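Local coordinates for uncharacterized protein (Arthrobacter sp., PDB 3KOP) that is of unknown function but adopts a cyclophilin-like fold and belongs to the DUF3830 family, at residues E86-F100 with L139-A153. Residues are numbered along the deposited sequence; the frame is centred on the assembly and turned at random.
Sequences ENTTVTPIPGDVCYF and LLNGDTGWVPGNVFA
Asn150 turns its amide toward the backbone of Glu86. Its OD1 accepts from Glu86 N at 3.0 Å, with the donor well above the amide carbonyl plane. ND2 is bound by Gly84 O and Thr47 OG1, so both ends of this buried amide are held. Losing this amide to an alanine would probably leave Glu86 N and Gly84 O without their mates and free the loop before strand 88-89 to shift. Asn87 uses its amide on the next residue, Val151. With CG anti to the backbone N (chi1 -160°), ND2 gives a nearly straight bond to Val151 O (2.8 Å, 177°). Val151 crosses Thr89 obliquely, with CG2 a tight 3.4 Å from Thr89 CG2, while CG1 lies against the Asp96 carboxylate. The Phe100 ring presents its edge to Val147 O, with CE2 3.4 Å from that oxygen. The Leu139 side chain runs to meet that of Phe100 from the opposite direction. CD1 reaches the ring edge, in its plane, 3.7 Å from Phe100 CZ. Val90 sets CB 3.5 Å from Trp146 CE3, the two side chains crossing at about a right angle. Trp146 also meets Trp146 of neighbouring subunits. A classic beta bulge sets Phe152 and Ala153 together opposite Val97, and Phe152 CZ rests on Val97 CG1. Strand 145-157 thus pairs antiparallel with both 88-89 and 96-103. Strand 125-132 flanks 96-103, strand 33-39 flanks 145-157, and helix 45-54 packs against Tyr99 and Phe152.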
ATOM      1  N   GLU F  86      -3.166 -11.839 -16.736  1.00 13.92           N
ATOM      2  CA  GLU F  86      -2.246 -12.942 -17.062  1.00 13.75           C
ATOM      3  C   GLU F  86      -0.827 -12.529 -16.684  1.00 13.10           C
ATOM      4  O   GLU F  86      -0.341 -11.481 -17.162  1.00 12.58           O
ATOM      5  CB  GLU F  86      -2.318 -13.251 -18.571  1.00 13.69           C
ATOM      6  CG  GLU F  86      -1.730 -14.598 -18.961  1.00 15.01           C
ATOM      7  CD  GLU F  86      -1.686 -14.847 -20.489  1.00 15.60           C
ATOM      8  OE1 GLU F  86      -1.369 -13.911 -21.250  1.00 14.35           O
ATOM      9  OE2 GLU F  86      -1.939 -16.000 -20.896  1.00 15.70           O
ATOM     10  N   ASN F  87      -0.159 -13.340 -15.856  1.00 12.66           N
ATOM     11  CA  ASN F  87       1.205 -13.090 -15.423  1.00 12.63           C
ATOM     12  C   ASN F  87       1.403 -11.658 -14.931  1.00 12.61           C
ATOM     13  O   ASN F  87       2.377 -10.987 -15.305  1.00 12.20           O
ATOM     14  CB  ASN F  87       2.180 -13.373 -16.571  1.00 13.03           C
ATOM     15  CG  ASN F  87       3.591 -13.617 -16.109  1.00 13.74           C
ATOM     16  OD1 ASN F  87       3.815 -14.339 -15.146  1.00 15.59           O
ATOM     17  ND2 ASN F  87       4.569 -13.072 -16.834  1.00 11.18           N
ATOM     18  N   THR F  88       0.485 -11.200 -14.092  1.00 12.51           N
ATOM     19  CA  THR F  88       0.466  -9.803 -13.710  1.00 12.52           C
ATOM     20  C   THR F  88       1.512  -9.451 -12.658  1.00 12.44           C
ATOM     21  O   THR F  88       1.983 -10.310 -11.850  1.00 12.36           O
ATOM     22  CB  THR F  88      -0.928  -9.384 -13.237  1.00 13.36           C
ATOM     23  OG1 THR F  88      -1.215 -10.020 -12.003  1.00 12.34           O
ATOM     24  CG2 THR F  88      -2.044  -9.811 -14.277  1.00 13.00           C
ATOM     25  N   THR F  89       1.894  -8.184 -12.703  1.00 12.11           N
ATOM     26  CA  THR F  89       2.717  -7.577 -11.682  1.00 11.95           C
ATOM     27  C   THR F  89       2.180  -6.185 -11.282  1.00 11.46           C
ATOM     28  O   THR F  89       1.541  -5.466 -12.089  1.00 11.65           O
ATOM     29  CB  THR F  89       4.195  -7.457 -12.159  1.00 11.58           C
ATOM     30  OG1 THR F  89       5.040  -7.097 -11.059  1.00 11.70           O
ATOM     31  CG2 THR F  89       4.296  -6.425 -13.287  1.00 10.26           C
ATOM     32  N   VAL F  90       2.427  -5.819 -10.024  1.00 10.33           N
ATOM     33  CA  VAL F  90       2.377  -4.402  -9.649  1.00 10.90           C
ATOM     34  C   VAL F  90       3.745  -3.862  -9.273  1.00 11.35           C
ATOM     35  O   VAL F  90       3.863  -2.706  -8.858  1.00 12.31           O
ATOM     36  CB  VAL F  90       1.349  -4.092  -8.559  1.00 11.01           C
ATOM     37  CG1 VAL F  90      -0.093  -4.294  -9.161  1.00  9.64           C
ATOM     38  CG2 VAL F  90       1.589  -4.946  -7.279  1.00  9.27           C
ATOM     39  N   THR F  91       4.765  -4.712  -9.427  1.00 11.25           N
ATOM     40  CA  THR F  91       6.139  -4.413  -9.134  1.00 11.54           C
ATOM     41  C   THR F  91       6.967  -4.752 -10.374  1.00 11.97           C
ATOM     42  O   THR F  91       7.780  -5.662 -10.326  1.00 12.31           O
ATOM     43  CB  THR F  91       6.661  -5.229  -7.901  1.00 11.76           C
ATOM     44  OG1 THR F  91       6.449  -6.635  -8.091  1.00 11.23           O
ATOM     45  CG2 THR F  91       5.953  -4.797  -6.611  1.00  9.73           C
ATOM     46  N   PRO F  92       6.770  -4.000 -11.482  1.00 11.99           N
ATOM     47  CA  PRO F  92       7.549  -4.314 -12.658  1.00 12.33           C
ATOM     48  C   PRO F  92       9.047  -4.055 -12.486  1.00 12.96           C
ATOM     49  O   PRO F  92       9.465  -3.130 -11.757  1.00 13.27           O
ATOM     50  CB  PRO F  92       6.953  -3.405 -13.726  1.00 12.62           C
ATOM     51  CG  PRO F  92       6.388  -2.257 -12.991  1.00 12.31           C
ATOM     52  CD  PRO F  92       5.975  -2.775 -11.667  1.00 12.67           C
ATOM     53  N   ILE F  93       9.841  -4.863 -13.178  1.00 13.46           N
ATOM     54  CA  ILE F  93      11.289  -4.862 -13.025  1.00 13.83           C
ATOM     55  C   ILE F  93      11.998  -4.527 -14.334  1.00 13.53           C
ATOM     56  O   ILE F  93      11.360  -4.523 -15.396  1.00 13.03           O
ATOM     57  CB  ILE F  93      11.767  -6.207 -12.495  1.00 13.81           C
ATOM     58  CG1 ILE F  93      11.682  -7.284 -13.579  1.00 14.85           C
ATOM     59  CG2 ILE F  93      10.967  -6.577 -11.263  1.00 14.82           C
ATOM     60  CD1 ILE F  93      12.281  -8.665 -13.111  1.00 15.12           C
ATOM     61  N   PRO F  94      13.322  -4.202 -14.257  1.00 14.05           N
ATOM     62  CA  PRO F  94      13.991  -3.799 -15.489  1.00 13.95           C
ATOM     63  C   PRO F  94      13.856  -4.894 -16.544  1.00 13.45           C
ATOM     64  O   PRO F  94      14.014  -6.058 -16.245  1.00 12.73           O
ATOM     65  CB  PRO F  94      15.456  -3.632 -15.068  1.00 14.07           C
ATOM     66  CG  PRO F  94      15.394  -3.310 -13.603  1.00 15.02           C
ATOM     67  CD  PRO F  94      14.217  -4.094 -13.094  1.00 14.10           C
ATOM     68  N   GLY F  95      13.528  -4.496 -17.743  1.00 13.65           N
ATOM     69  CA  GLY F  95      13.336  -5.414 -18.847  1.00 13.93           C
ATOM     70  C   GLY F  95      11.930  -5.903 -19.071  1.00 13.55           C
ATOM     71  O   GLY F  95      11.662  -6.483 -20.103  1.00 14.41           O
ATOM     72  N   ASP F  96      11.024  -5.708 -18.123  1.00 13.42           N
ATOM     73  CA  ASP F  96       9.629  -6.109 -18.314  1.00 13.06           C
ATOM     74  C   ASP F  96       8.955  -5.315 -19.426  1.00 13.20           C
ATOM     75  O   ASP F  96       9.153  -4.075 -19.588  1.00 13.61           O
ATOM     76  CB  ASP F  96       8.767  -5.841 -17.098  1.00 13.07           C
ATOM     77  CG  ASP F  96       8.917  -6.844 -15.995  1.00 14.07           C
ATOM     78  OD1 ASP F  96       9.473  -7.950 -16.189  1.00 13.82           O
ATOM     79  OD2 ASP F  96       8.412  -6.494 -14.897  1.00 12.42           O
ATOM     80  N   VAL F  97       8.127  -6.034 -20.150  1.00 12.75           N
ATOM     81  CA  VAL F  97       7.248  -5.453 -21.132  1.00 12.79           C
ATOM     82  C   VAL F  97       5.847  -5.833 -20.753  1.00 13.00           C
ATOM     83  O   VAL F  97       5.510  -7.035 -20.598  1.00 14.03           O
ATOM     84  CB  VAL F  97       7.590  -5.866 -22.600  1.00 13.25           C
ATOM     85  CG1 VAL F  97       6.703  -5.094 -23.572  1.00 11.21           C
ATOM     86  CG2 VAL F  97       9.073  -5.663 -22.913  1.00 12.46           C
ATOM     87  N   CYS F  98       5.013  -4.813 -20.552  1.00 13.58           N
ATOM     88  CA  CYS F  98       3.676  -5.004 -19.991  1.00 13.43           C
ATOM     89  C   CYS F  98       2.528  -4.600 -20.915  1.00 13.48           C
ATOM     90  O   CYS F  98       2.663  -3.687 -21.735  1.00 14.22           O
ATOM     91  CB  CYS F  98       3.559  -4.205 -18.703  1.00 13.86           C
ATOM     92  SG  CYS F  98       4.507  -4.906 -17.334  1.00 14.47           S
ATOM     93  N   TYR F  99       1.393  -5.254 -20.713  1.00 13.58           N
ATOM     94  CA  TYR F  99       0.154  -4.993 -21.430  1.00 13.52           C
ATOM     95  C   TYR F  99      -0.916  -4.655 -20.398  1.00 13.63           C
ATOM     96  O   TYR F  99      -1.121  -5.413 -19.436  1.00 13.76           O
ATOM     97  CB  TYR F  99      -0.231  -6.238 -22.216  1.00 13.28           C
ATOM     98  CG  TYR F  99      -1.496  -6.216 -23.075  1.00 13.59           C
ATOM     99  CD1 TYR F  99      -2.766  -6.084 -22.512  1.00 14.11           C
ATOM    100  CD2 TYR F  99      -1.430  -6.447 -24.422  1.00 14.57           C
ATOM    101  CE1 TYR F  99      -3.890  -6.136 -23.290  1.00 14.38           C
ATOM    102  CE2 TYR F  99      -2.553  -6.496 -25.209  1.00 14.18           C
ATOM    103  CZ  TYR F  99      -3.778  -6.318 -24.652  1.00 15.09           C
ATOM    104  OH  TYR F  99      -4.919  -6.403 -25.444  1.00 15.45           O
ATOM    105  N   PHE F 100      -1.599  -3.529 -20.619  1.00 14.26           N
ATOM    106  CA  PHE F 100      -2.746  -3.121 -19.822  1.00 14.67           C
ATOM    107  C   PHE F 100      -3.928  -2.851 -20.737  1.00 16.11           C
ATOM    108  O   PHE F 100      -3.775  -2.206 -21.807  1.00 15.31           O
ATOM    109  CB  PHE F 100      -2.489  -1.790 -19.094  1.00 14.42           C
ATOM    110  CG  PHE F 100      -1.206  -1.735 -18.300  1.00 14.96           C
ATOM    111  CD1 PHE F 100       0.025  -1.448 -18.921  1.00 14.30           C
ATOM    112  CD2 PHE F 100      -1.225  -1.895 -16.921  1.00 14.04           C
ATOM    113  CE1 PHE F 100       1.190  -1.354 -18.184  1.00 14.16           C
ATOM    114  CE2 PHE F 100      -0.035  -1.778 -16.169  1.00 13.09           C
ATOM    115  CZ  PHE F 100       1.152  -1.531 -16.799  1.00 13.70           C
ATOM    116  N   LEU F 139       3.150  -0.012  -9.635  1.00 11.94           N
ATOM    117  CA  LEU F 139       2.009   0.179 -10.511  1.00 12.21           C
ATOM    118  C   LEU F 139       0.787   0.517  -9.670  1.00 12.45           C
ATOM    119  O   LEU F 139      -0.127  -0.301  -9.405  1.00 12.16           O
ATOM    120  CB  LEU F 139       1.796  -1.026 -11.426  1.00 12.52           C
ATOM    121  CG  LEU F 139       2.642  -0.975 -12.726  1.00 13.63           C
ATOM    122  CD1 LEU F 139       2.608  -2.300 -13.449  1.00 11.01           C
ATOM    123  CD2 LEU F 139       2.140   0.164 -13.671  1.00 13.80           C
ATOM    124  N   LEU F 140       0.793   1.769  -9.241  1.00 12.34           N
ATOM    125  CA  LEU F 140      -0.169   2.282  -8.264  1.00 12.95           C
ATOM    126  C   LEU F 140      -0.339   3.773  -8.516  1.00 12.20           C
ATOM    127  O   LEU F 140       0.652   4.481  -8.663  1.00 11.87           O
ATOM    128  CB  LEU F 140       0.404   2.048  -6.865  1.00 13.54           C
ATOM    129  CG  LEU F 140      -0.236   2.635  -5.627  1.00 17.47           C
ATOM    130  CD1 LEU F 140      -1.654   2.290  -5.525  1.00 18.65           C
ATOM    131  CD2 LEU F 140       0.507   2.127  -4.384  1.00 20.95           C
ATOM    132  N   ASN F 141      -1.587   4.224  -8.595  1.00 12.14           N
ATOM    133  CA  ASN F 141      -1.896   5.621  -8.847  1.00 11.62           C
ATOM    134  C   ASN F 141      -3.070   6.116  -8.005  1.00 10.99           C
ATOM    135  O   ASN F 141      -3.800   5.353  -7.377  1.00 10.42           O
ATOM    136  CB  ASN F 141      -2.132   5.894 -10.345  1.00 12.00           C
ATOM    137  CG  ASN F 141      -3.440   5.278 -10.887  1.00 12.81           C
ATOM    138  OD1 ASN F 141      -4.519   5.409 -10.299  1.00 13.44           O
ATOM    139  ND2 ASN F 141      -3.343   4.667 -12.065  1.00 14.89           N
ATOM    140  N   GLY F 142      -3.198   7.432  -7.964  1.00  9.92           N
ATOM    141  CA  GLY F 142      -4.236   8.095  -7.202  1.00 10.06           C
ATOM    142  C   GLY F 142      -5.616   8.171  -7.839  1.00  9.94           C
ATOM    143  O   GLY F 142      -6.500   8.753  -7.255  1.00 10.23           O
ATOM    144  N   ASP F 143      -5.794   7.584  -9.021  1.00 10.15           N
ATOM    145  CA  ASP F 143      -7.103   7.460  -9.685  1.00 10.64           C
ATOM    146  C   ASP F 143      -7.839   6.238  -9.151  1.00 10.96           C
ATOM    147  O   ASP F 143      -9.026   6.333  -8.778  1.00  9.94           O
ATOM    148  CB  ASP F 143      -6.957   7.255 -11.203  1.00 11.02           C
ATOM    149  CG  ASP F 143      -6.265   8.410 -11.932  1.00 12.80           C
ATOM    150  OD1 ASP F 143      -6.250   9.543 -11.434  1.00 12.31           O
ATOM    151  OD2 ASP F 143      -5.787   8.188 -13.091  1.00 16.13           O
ATOM    152  N   THR F 144      -7.160   5.082  -9.151  1.00 11.97           N
ATOM    153  CA  THR F 144      -7.807   3.812  -8.799  1.00 13.25           C
ATOM    154  C   THR F 144      -7.056   2.929  -7.797  1.00 12.66           C
ATOM    155  O   THR F 144      -7.650   1.984  -7.309  1.00 12.85           O
ATOM    156  CB  THR F 144      -8.130   2.924 -10.042  1.00 14.09           C
ATOM    157  OG1 THR F 144      -6.900   2.558 -10.693  1.00 17.73           O
ATOM    158  CG2 THR F 144      -9.080   3.661 -11.042  1.00 17.70           C
ATOM    159  N   GLY F 145      -5.797   3.241  -7.461  1.00 11.72           N
ATOM    160  CA  GLY F 145      -5.011   2.336  -6.609  1.00 12.36           C
ATOM    161  C   GLY F 145      -4.092   1.499  -7.470  1.00 11.73           C
ATOM    162  O   GLY F 145      -3.440   2.034  -8.356  1.00 11.70           O
ATOM    163  N   TRP F 146      -4.067   0.189  -7.238  1.00 11.33           N
ATOM    164  CA  TRP F 146      -3.210  -0.712  -7.973  1.00 11.32           C
ATOM    165  C   TRP F 146      -3.692  -0.896  -9.418  1.00 12.27           C
ATOM    166  O   TRP F 146      -4.891  -1.006  -9.662  1.00 11.96           O
ATOM    167  CB  TRP F 146      -3.130  -2.078  -7.264  1.00 12.01           C
ATOM    168  CG  TRP F 146      -2.511  -2.034  -5.902  1.00 10.53           C
ATOM    169  CD1 TRP F 146      -3.162  -2.183  -4.697  1.00 11.42           C
ATOM    170  CD2 TRP F 146      -1.113  -1.894  -5.580  1.00 10.38           C
ATOM    171  NE1 TRP F 146      -2.264  -2.115  -3.664  1.00 11.79           N
ATOM    172  CE2 TRP F 146      -1.009  -1.903  -4.170  1.00 10.56           C
ATOM    173  CE3 TRP F 146       0.042  -1.704  -6.336  1.00 11.00           C
ATOM    174  CZ2 TRP F 146       0.217  -1.821  -3.508  1.00 11.54           C
ATOM    175  CZ3 TRP F 146       1.275  -1.620  -5.683  1.00 12.77           C
ATOM    176  CH2 TRP F 146       1.351  -1.672  -4.277  1.00 11.61           C
ATOM    177  N   VAL F 147      -2.748  -0.875 -10.354  1.00 12.19           N
ATOM    178  CA  VAL F 147      -3.000  -1.043 -11.780  0.50 12.74           C
ATOM    179  C   VAL F 147      -2.105  -2.179 -12.318  1.00 12.80           C
ATOM    180  O   VAL F 147      -1.069  -1.917 -12.920  1.00 12.12           O
ATOM    181  CB  VAL F 147      -2.635   0.256 -12.543  0.50 13.06           C
ATOM    182  CG1 VAL F 147      -3.042   0.155 -14.018  0.50 12.50           C
ATOM    183  CG2 VAL F 147      -3.265   1.489 -11.847  0.50 13.96           C
ATOM    184  N   PRO F 148      -2.475  -3.436 -12.084  1.00 12.72           N
ATOM    185  CA  PRO F 148      -1.606  -4.504 -12.538  1.00 13.20           C
ATOM    186  C   PRO F 148      -1.435  -4.560 -14.054  1.00 13.20           C
ATOM    187  O   PRO F 148      -2.387  -4.287 -14.802  1.00 12.85           O
ATOM    188  CB  PRO F 148      -2.276  -5.779 -12.009  1.00 13.62           C
ATOM    189  CG  PRO F 148      -3.381  -5.332 -11.050  1.00 14.65           C
ATOM    190  CD  PRO F 148      -3.712  -3.926 -11.426  1.00 13.98           C
ATOM    191  N   GLY F 149      -0.219  -4.873 -14.491  1.00 13.27           N
ATOM    192  CA  GLY F 149       0.086  -5.057 -15.893  1.00 13.46           C
ATOM    193  C   GLY F 149       0.405  -6.520 -16.185  1.00 13.22           C
ATOM    194  O   GLY F 149       1.048  -7.197 -15.381  1.00 12.71           O
ATOM    195  N   ASN F 150      -0.032  -7.011 -17.353  1.00 13.04           N
ATOM    196  CA  ASN F 150       0.363  -8.369 -17.809  1.00 13.05           C
ATOM    197  C   ASN F 150       1.799  -8.313 -18.306  1.00 12.61           C
ATOM    198  O   ASN F 150       2.102  -7.574 -19.260  1.00 13.55           O
ATOM    199  CB  ASN F 150      -0.505  -8.881 -18.988  1.00 13.14           C
ATOM    200  CG  ASN F 150      -1.947  -9.195 -18.615  1.00 13.51           C
ATOM    201  OD1 ASN F 150      -2.377  -8.989 -17.481  1.00 14.05           O
ATOM    202  ND2 ASN F 150      -2.695  -9.758 -19.573  1.00 13.33           N
ATOM    203  N   VAL F 151       2.697  -9.081 -17.704  1.00 12.76           N
ATOM    204  CA  VAL F 151       4.098  -9.112 -18.143  1.00 11.88           C
ATOM    205  C   VAL F 151       4.177 -10.162 -19.254  1.00 12.91           C
ATOM    206  O   VAL F 151       3.998 -11.370 -19.006  1.00 12.44           O
ATOM    207  CB  VAL F 151       5.095  -9.495 -16.999  1.00 12.35           C
ATOM    208  CG1 VAL F 151       6.539  -9.632 -17.558  1.00 11.38           C
ATOM    209  CG2 VAL F 151       5.041  -8.496 -15.826  1.00 11.52           C
ATOM    210  N   PHE F 152       4.436  -9.715 -20.485  1.00 12.62           N
ATOM    211  CA  PHE F 152       4.345 -10.638 -21.633  1.00 13.23           C
ATOM    212  C   PHE F 152       5.630 -10.774 -22.450  1.00 13.44           C
ATOM    213  O   PHE F 152       5.699 -11.581 -23.378  1.00 14.34           O
ATOM    214  CB  PHE F 152       3.163 -10.231 -22.553  1.00 12.56           C
ATOM    215  CG  PHE F 152       3.439  -9.022 -23.420  1.00 13.72           C
ATOM    216  CD1 PHE F 152       3.150  -7.735 -22.961  1.00 13.25           C
ATOM    217  CD2 PHE F 152       3.969  -9.169 -24.697  1.00 14.17           C
ATOM    218  CE1 PHE F 152       3.385  -6.645 -23.729  1.00 14.22           C
ATOM    219  CE2 PHE F 152       4.224  -8.050 -25.471  1.00 14.43           C
ATOM    220  CZ  PHE F 152       3.935  -6.791 -24.986  1.00 13.37           C
ATOM    221  N   ALA F 153       6.639  -9.993 -22.106  1.00 13.46           N
ATOM    222  CA  ALA F 153       7.924 -10.090 -22.746  1.00 13.78           C
ATOM    223  C   ALA F 153       9.014  -9.579 -21.833  1.00 14.11           C
ATOM    224  O   ALA F 153       8.750  -8.829 -20.854  1.00 14.77           O
ATOM    225  CB  ALA F 153       7.941  -9.357 -24.063  1.00 13.36           C
TER
HETATM  226  O   HOH W   1       9.976  -9.717 -18.039  1.00 23.96           O